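Local coordinates for flavoredoxin (Methanosarcina acetivorans, PDB 3BNK), which binds flavin mononucleotide and, as a flavoprotein of the flavin reductase-like family, probably serves in electron transport, at the interface of chains A and B. Residues are numbered along the deposited sequence; one frame, centred on the assembly and turned at random. Chains: chain A/B, Flavoredoxin.

Contacts 1 and 2 are largely twins, related by the two-fold axis of the pair: strand 168-178 of each chain meets its own copy in antiparallel fashion, and the C-alpha centres of the two patches lie about 8 Å apart. Contact 2 adds the partner's helix 154-157. Contact 3 is remote, its C-alpha centre about 28 Å and 30 Å from those of contacts 1 and 2; it joins the end of strand 37-41, the start of strand 46-52 and the loop between them to the segment leading into strand 130-142 of chain B. Gripping at separated points would probably restrain rocking, if this assembly forms in solution.

Contact 1: the interface of chains A and B. Residues chain A 172-175; chain B 161, 170-171.
The indole of B:Trp170 is met by chain A from both sides, though unequally. Over one face, near the rim of the six-membered ring, stands the edge of the A:Tyr175 phenol ring, its CD1 4.0 Å above the indole plane; the two rings meet edge-to-face, with planes 84° apart. On the same face the A:Tyr175 backbone lies over the six-membered ring, its CA 3.5 Å from CE3 of B:Trp170, and this close fit is likely to limit swinging of the indole. On the opposite side, offset past the edge of the ring, CG1 of A:Val172 lies 3.8 Å from CB of B:Trp170. That methyl is anti to its own backbone nitrogen (chi1 178°), which directs it toward the indole, and CD1 of B:Leu161 approaches it more distantly from the same chain as the tryptophan. Beside this apolar cluster the two copies of strand 168-178 run antiparallel, A:Tyr175 bridging with B:Trp170, a pairing that joins the two chains, probably in a dimer. The amide N of B:Thr171 donates to the carbonyl O of A:Asp174 at 3.2 Å. The return bond is shorter: N of A:Gly173 reaches the carbonyl O of B:Thr171 at 2.8 Å.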
loop_
_atom_site.group_PDB
_atom_site.type_symbol
_atom_site.label_atom_id
_atom_site.label_comp_id
_atom_site.label_asym_id
_atom_site.label_seq_id
_atom_site.Cartn_x
_atom_site.Cartn_y
_atom_site.Cartn_z
ATOM N N VAL A 172 -14.165 4.134 1.283
ATOM C CA VAL A 172 -13.728 4.493 2.635
ATOM C C VAL A 172 -14.940 4.708 3.558
ATOM O O VAL A 172 -15.984 5.217 3.134
ATOM C CB VAL A 172 -12.781 5.732 2.618
ATOM C CG1 VAL A 172 -12.371 6.134 4.030
ATOM C CG2 VAL A 172 -11.534 5.442 1.737
ATOM N N GLY A 173 -14.787 4.290 4.813
ATOM C CA GLY A 173 -15.845 4.388 5.805
ATOM C C GLY A 173 -15.704 5.615 6.668
ATOM O O GLY A 173 -15.377 6.699 6.178
ATOM N N ASP A 174 -15.957 5.437 7.959
ATOM C CA ASP A 174 -16.122 6.563 8.869
ATOM C C ASP A 174 -14.808 6.889 9.546
ATOM O O ASP A 174 -13.971 6.009 9.749
ATOM C CB ASP A 174 -17.186 6.257 9.944
ATOM C CG ASP A 174 -18.529 5.828 9.357
ATOM O OD1 ASP A 174 -19.117 6.581 8.555
ATOM O OD2 ASP A 174 -18.999 4.729 9.714
ATOM N N TYR A 175 -14.646 8.158 9.905
ATOM C CA TYR A 175 -13.544 8.593 10.752
ATOM C C TYR A 175 -13.466 7.745 12.026
ATOM O O TYR A 175 -14.482 7.436 12.642
ATOM C CB TYR A 175 -13.703 10.077 11.078
ATOM C CG TYR A 175 -12.570 10.706 11.851
ATOM C CD1 TYR A 175 -11.430 11.186 11.197
ATOM C CD2 TYR A 175 -12.656 10.876 13.240
ATOM C CE1 TYR A 175 -10.399 11.802 11.906
ATOM C CE2 TYR A 175 -11.624 11.490 13.958
ATOM C CZ TYR A 175 -10.504 11.947 13.286
ATOM O OH TYR A 175 -9.487 12.552 13.991
ATOM N N LEU B 161 -7.523 2.178 8.468
ATOM C CA LEU B 161 -6.942 2.889 7.327
ATOM C C LEU B 161 -6.366 4.195 7.842
ATOM O O LEU B 161 -6.783 4.706 8.890
ATOM C CB LEU B 161 -7.997 3.214 6.256
ATOM C CG LEU B 161 -8.903 2.083 5.777
ATOM C CD1 LEU B 161 -10.034 2.626 4.924
ATOM C CD2 LEU B 161 -8.112 1.021 5.009
ATOM N N TRP B 170 -9.510 5.681 9.637
ATOM C CA TRP B 170 -10.793 5.385 9.005
ATOM C C TRP B 170 -11.016 3.877 9.083
ATOM O O TRP B 170 -10.066 3.097 9.246
ATOM C CB TRP B 170 -10.819 5.835 7.524
ATOM C CG TRP B 170 -10.264 7.211 7.318
ATOM C CD1 TRP B 170 -8.944 7.550 7.140
ATOM C CD2 TRP B 170 -10.998 8.438 7.301
ATOM N NE1 TRP B 170 -8.821 8.912 7.019
ATOM C CE2 TRP B 170 -10.064 9.482 7.108
ATOM C CE3 TRP B 170 -12.357 8.760 7.422
ATOM C CZ2 TRP B 170 -10.443 10.826 7.040
ATOM C CZ3 TRP B 170 -12.734 10.103 7.356
ATOM C CH2 TRP B 170 -11.774 11.116 7.166
ATOM N N THR B 171 -12.274 3.466 8.982
ATOM C CA THR B 171 -12.586 2.059 8.727
ATOM C C THR B 171 -13.013 1.871 7.278
ATOM O O THR B 171 -13.184 2.851 6.542
ATOM C CB THR B 171 -13.651 1.503 9.700
ATOM O OG1 THR B 171 -14.785 2.375 9.733
ATOM C CG2 THR B 171 -13.064 1.349 11.099
#

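Contact 2: the interface of chains A and B. Residues chain A 161, 170-171; chain B 154, 172-174.
A:Trp170 lies beneath two aliphatic side chains of chain B, and this is the tightly packed part of the contact. B:Ile154, at the start of helix 154-157, lays its CG2 methyl over one indole face toward the rim, 3.6 Å from CE2 of A:Trp170. On the same face, nearer the root of the side chain, CG1 of B:Val172 comes to 3.7 Å from CB of A:Trp170. Together the two methyls cover one face from root to rim and are likely to limit its rotation. Alongside, the strands are tied by backbone bonds. N of A:Thr171 donates to O of B:Asp174 at 2.9 Å. N of B:Gly173 in turn donates to O of A:Thr171 at 2.7 Å.

The other side of the strand is looser and wet. With chi1 at 49°, the A:Thr171 hydroxyl sits between its backbone nitrogen and carbonyl carbon and faces the partner strand, yet its direct bond from OG1 to O of B:Asp174 is weak. A water bridges the two residues, its oxygen 2.6 Å from OG1 of A:Thr171. The same water oxygen is 3.0 Å from N of B:Asp174, lying almost straight on that N-H. By combining apolar cover on one face with strand pairing, the site joins the sheets of the two copies and is likely to stabilise a flavoredoxin dimer.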
loop_
_atom_site.group_PDB
_atom_site.type_symbol
_atom_site.label_atom_id
_atom_site.label_comp_id
_atom_site.label_asym_id
_atom_site.label_seq_id
_atom_site.Cartn_x
_atom_site.Cartn_y
_atom_site.Cartn_z
ATOM N N LEU A 161 -10.919 1.074 -2.658
ATOM C CA LEU A 161 -10.066 0.120 -1.951
ATOM C C LEU A 161 -10.264 -1.252 -2.589
ATOM O O LEU A 161 -11.286 -1.487 -3.236
ATOM C CB LEU A 161 -10.439 0.066 -0.469
ATOM C CG LEU A 161 -10.665 1.397 0.262
ATOM C CD1 LEU A 161 -11.114 1.135 1.679
ATOM C CD2 LEU A 161 -9.366 2.212 0.246
ATOM N N TRP A 170 -14.116 -1.696 -2.379
ATOM C CA TRP A 170 -14.723 -1.050 -1.221
ATOM C C TRP A 170 -14.487 0.450 -1.315
ATOM O O TRP A 170 -13.534 0.892 -1.967
ATOM C CB TRP A 170 -14.102 -1.570 0.094
ATOM C CG TRP A 170 -14.023 -3.046 0.151
ATOM C CD1 TRP A 170 -12.981 -3.830 -0.260
ATOM C CD2 TRP A 170 -15.056 -3.940 0.600
ATOM N NE1 TRP A 170 -13.295 -5.158 -0.071
ATOM C CE2 TRP A 170 -14.561 -5.254 0.453
ATOM C CE3 TRP A 170 -16.348 -3.756 1.120
ATOM C CZ2 TRP A 170 -15.323 -6.394 0.801
ATOM C CZ3 TRP A 170 -17.100 -4.884 1.463
ATOM C CH2 TRP A 170 -16.582 -6.185 1.302
ATOM N N THR A 171 -15.327 1.242 -0.652
ATOM C CA THR A 171 -14.996 2.669 -0.469
ATOM C C THR A 171 -14.565 2.901 0.963
ATOM O O THR A 171 -14.596 1.977 1.761
ATOM C CB THR A 171 -16.156 3.615 -0.851
ATOM O OG1 THR A 171 -17.370 3.173 -0.217
ATOM C CG2 THR A 171 -16.341 3.648 -2.358
ATOM N N ILE B 154 -12.400 -9.066 4.773
ATOM C CA ILE B 154 -12.095 -7.738 5.322
ATOM C C ILE B 154 -13.102 -7.193 6.356
ATOM O O ILE B 154 -12.708 -6.485 7.294
ATOM C CB ILE B 154 -11.752 -6.703 4.224
ATOM C CG1 ILE B 154 -10.876 -5.585 4.821
ATOM C CG2 ILE B 154 -13.033 -6.168 3.534
ATOM C CD1 ILE B 154 -10.345 -4.561 3.790
ATOM N N VAL B 172 -13.164 0.611 6.873
ATOM C CA VAL B 172 -13.554 0.250 5.509
ATOM C C VAL B 172 -15.048 0.515 5.358
ATOM O O VAL B 172 -15.826 0.208 6.267
ATOM C CB VAL B 172 -13.261 -1.245 5.214
ATOM C CG1 VAL B 172 -13.757 -1.646 3.813
ATOM C CG2 VAL B 172 -11.752 -1.563 5.392
ATOM N N GLY B 173 -15.428 1.098 4.219
ATOM C CA GLY B 173 -16.819 1.463 3.949
ATOM C C GLY B 173 -17.602 0.379 3.239
ATOM O O GLY B 173 -17.388 -0.811 3.474
ATOM N N ASP B 174 -18.499 0.800 2.357
ATOM C CA ASP B 174 -19.364 -0.114 1.631
ATOM C C ASP B 174 -18.678 -0.793 0.441
ATOM O O ASP B 174 -17.758 -0.231 -0.167
ATOM C CB ASP B 174 -20.584 0.630 1.128
ATOM C CG ASP B 174 -21.455 1.176 2.254
ATOM O OD1 ASP B 174 -21.460 0.618 3.384
ATOM O OD2 ASP B 174 -22.148 2.165 1.986
HETATM O O HOH W 1 -18.605 3.803 2.021
#

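Contact 3: the interface of chains A and B. Residues chain A 41, 43-44, 46; chain B 127-130.
With CG anti to the backbone nitrogen (chi1 -166°) and the amide turned to chi2 -114°, A:Asn41 extends its terminal group into the loop formed by B:Phe127, B:Pro128 and B:Thr129. This loop packs on strand ends of the other chain at the presumed dimer interface. In B:Thr129 a chi1 of 63° swings the hydroxyl toward chain A and B:Asn130. As modelled, ND2 of A:Asn41 could donate to OG1 of B:Thr129 at 3.1 Å. The same ND2, however, is 2.8 Å from the backbone N of B:Thr129, whose N-H points at it; were the amide turned over, its oxygen could accept that N-H, and the direction of any bond with OG1 stays undecided. Within its own chain OG1 donates to OD1 of B:Asn130 at 2.5 Å, and it weakly accepts the backbone N-H of A:Asn43. A valine in place of B:Thr129 would probably leave OD1 of B:Asn130 without its donor and the A:Asn41 amide without its hydroxyl neighbour, so that the B:Asn130 amide could turn more easily. B:Pro128 crosses the A:Asn41 side chain at about a right angle, its CD 3.7 Å from CG of A:Asn41. Farther along, the bent thioether of A:Met46 brings its CE methyl to 3.9 Å from CD2 of B:Phe127.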
loop_
_atom_site.group_PDB
_atom_site.type_symbol
_atom_site.label_atom_id
_atom_site.label_comp_id
_atom_site.label_asym_id
_atom_site.label_seq_id
_atom_site.Cartn_x
_atom_site.Cartn_y
_atom_site.Cartn_z
ATOM N N ASN A 41 10.263 6.363 0.561
ATOM C CA ASN A 41 11.199 7.330 1.118
ATOM C C ASN A 41 10.455 8.614 1.435
ATOM O O ASN A 41 9.606 9.065 0.656
ATOM C CB ASN A 41 12.352 7.604 0.143
ATOM C CG ASN A 41 13.531 8.339 0.801
ATOM O OD1 ASN A 41 13.820 9.483 0.471
ATOM N ND2 ASN A 41 14.197 7.685 1.730
ATOM N N ASN A 43 11.918 11.885 2.297
ATOM C CA ASN A 43 12.479 13.088 1.677
ATOM C C ASN A 43 13.783 12.741 0.954
ATOM O O ASN A 43 14.718 12.282 1.584
ATOM C CB ASN A 43 12.686 14.179 2.742
ATOM C CG ASN A 43 13.313 15.457 2.185
ATOM O OD1 ASN A 43 12.954 15.953 1.097
ATOM N ND2 ASN A 43 14.257 16.006 2.941
ATOM N N PRO A 44 13.827 12.918 -0.378
ATOM C CA PRO A 44 12.719 13.392 -1.213
ATOM C C PRO A 44 11.615 12.340 -1.346
ATOM O O PRO A 44 11.864 11.154 -1.091
ATOM C CB PRO A 44 13.383 13.615 -2.573
ATOM C CG PRO A 44 14.447 12.645 -2.600
ATOM C CD PRO A 44 15.015 12.633 -1.200
ATOM N N MET A 46 9.459 9.603 -2.526
ATOM C CA MET A 46 9.576 8.471 -3.440
ATOM C C MET A 46 8.546 7.382 -3.129
ATOM O O MET A 46 8.242 7.141 -1.977
ATOM C CB MET A 46 10.986 7.870 -3.362
ATOM C CG MET A 46 12.107 8.815 -3.789
ATOM S SD MET A 46 13.761 8.114 -3.542
ATOM C CE MET A 46 13.796 6.899 -4.806
ATOM N N PHE B 127 17.280 3.990 0.808
ATOM C CA PHE B 127 16.998 5.280 0.206
ATOM C C PHE B 127 17.434 6.333 1.217
ATOM O O PHE B 127 17.799 5.969 2.340
ATOM C CB PHE B 127 15.512 5.374 -0.210
ATOM C CG PHE B 127 15.088 4.257 -1.127
ATOM C CD1 PHE B 127 14.346 3.180 -0.643
ATOM C CD2 PHE B 127 15.490 4.247 -2.463
ATOM C CE1 PHE B 127 13.979 2.132 -1.488
ATOM C CE2 PHE B 127 15.131 3.197 -3.312
ATOM C CZ PHE B 127 14.371 2.144 -2.827
ATOM N N PRO B 128 17.449 7.627 0.821
ATOM C CA PRO B 128 18.048 8.662 1.688
ATOM C C PRO B 128 17.618 8.677 3.162
ATOM O O PRO B 128 18.484 8.794 4.042
ATOM C CB PRO B 128 17.642 9.974 1.004
ATOM C CG PRO B 128 17.496 9.602 -0.450
ATOM C CD PRO B 128 16.961 8.192 -0.457
ATOM N N THR B 129 16.309 8.567 3.425
ATOM C CA THR B 129 15.761 8.690 4.787
ATOM C C THR B 129 15.120 7.400 5.353
ATOM O O THR B 129 14.766 7.349 6.538
ATOM C CB THR B 129 14.753 9.880 4.895
ATOM O OG1 THR B 129 13.627 9.658 4.049
ATOM C CG2 THR B 129 15.412 11.229 4.517
ATOM N N ASN B 130 15.001 6.364 4.518
ATOM C CA ASN B 130 14.264 5.144 4.859
ATOM C C ASN B 130 14.937 3.888 4.322
ATOM O O ASN B 130 15.620 3.922 3.299
ATOM C CB ASN B 130 12.839 5.182 4.261
ATOM C CG ASN B 130 12.028 6.370 4.729
ATOM O OD1 ASN B 130 12.291 7.507 4.337
ATOM N ND2 ASN B 130 11.023 6.115 5.566
#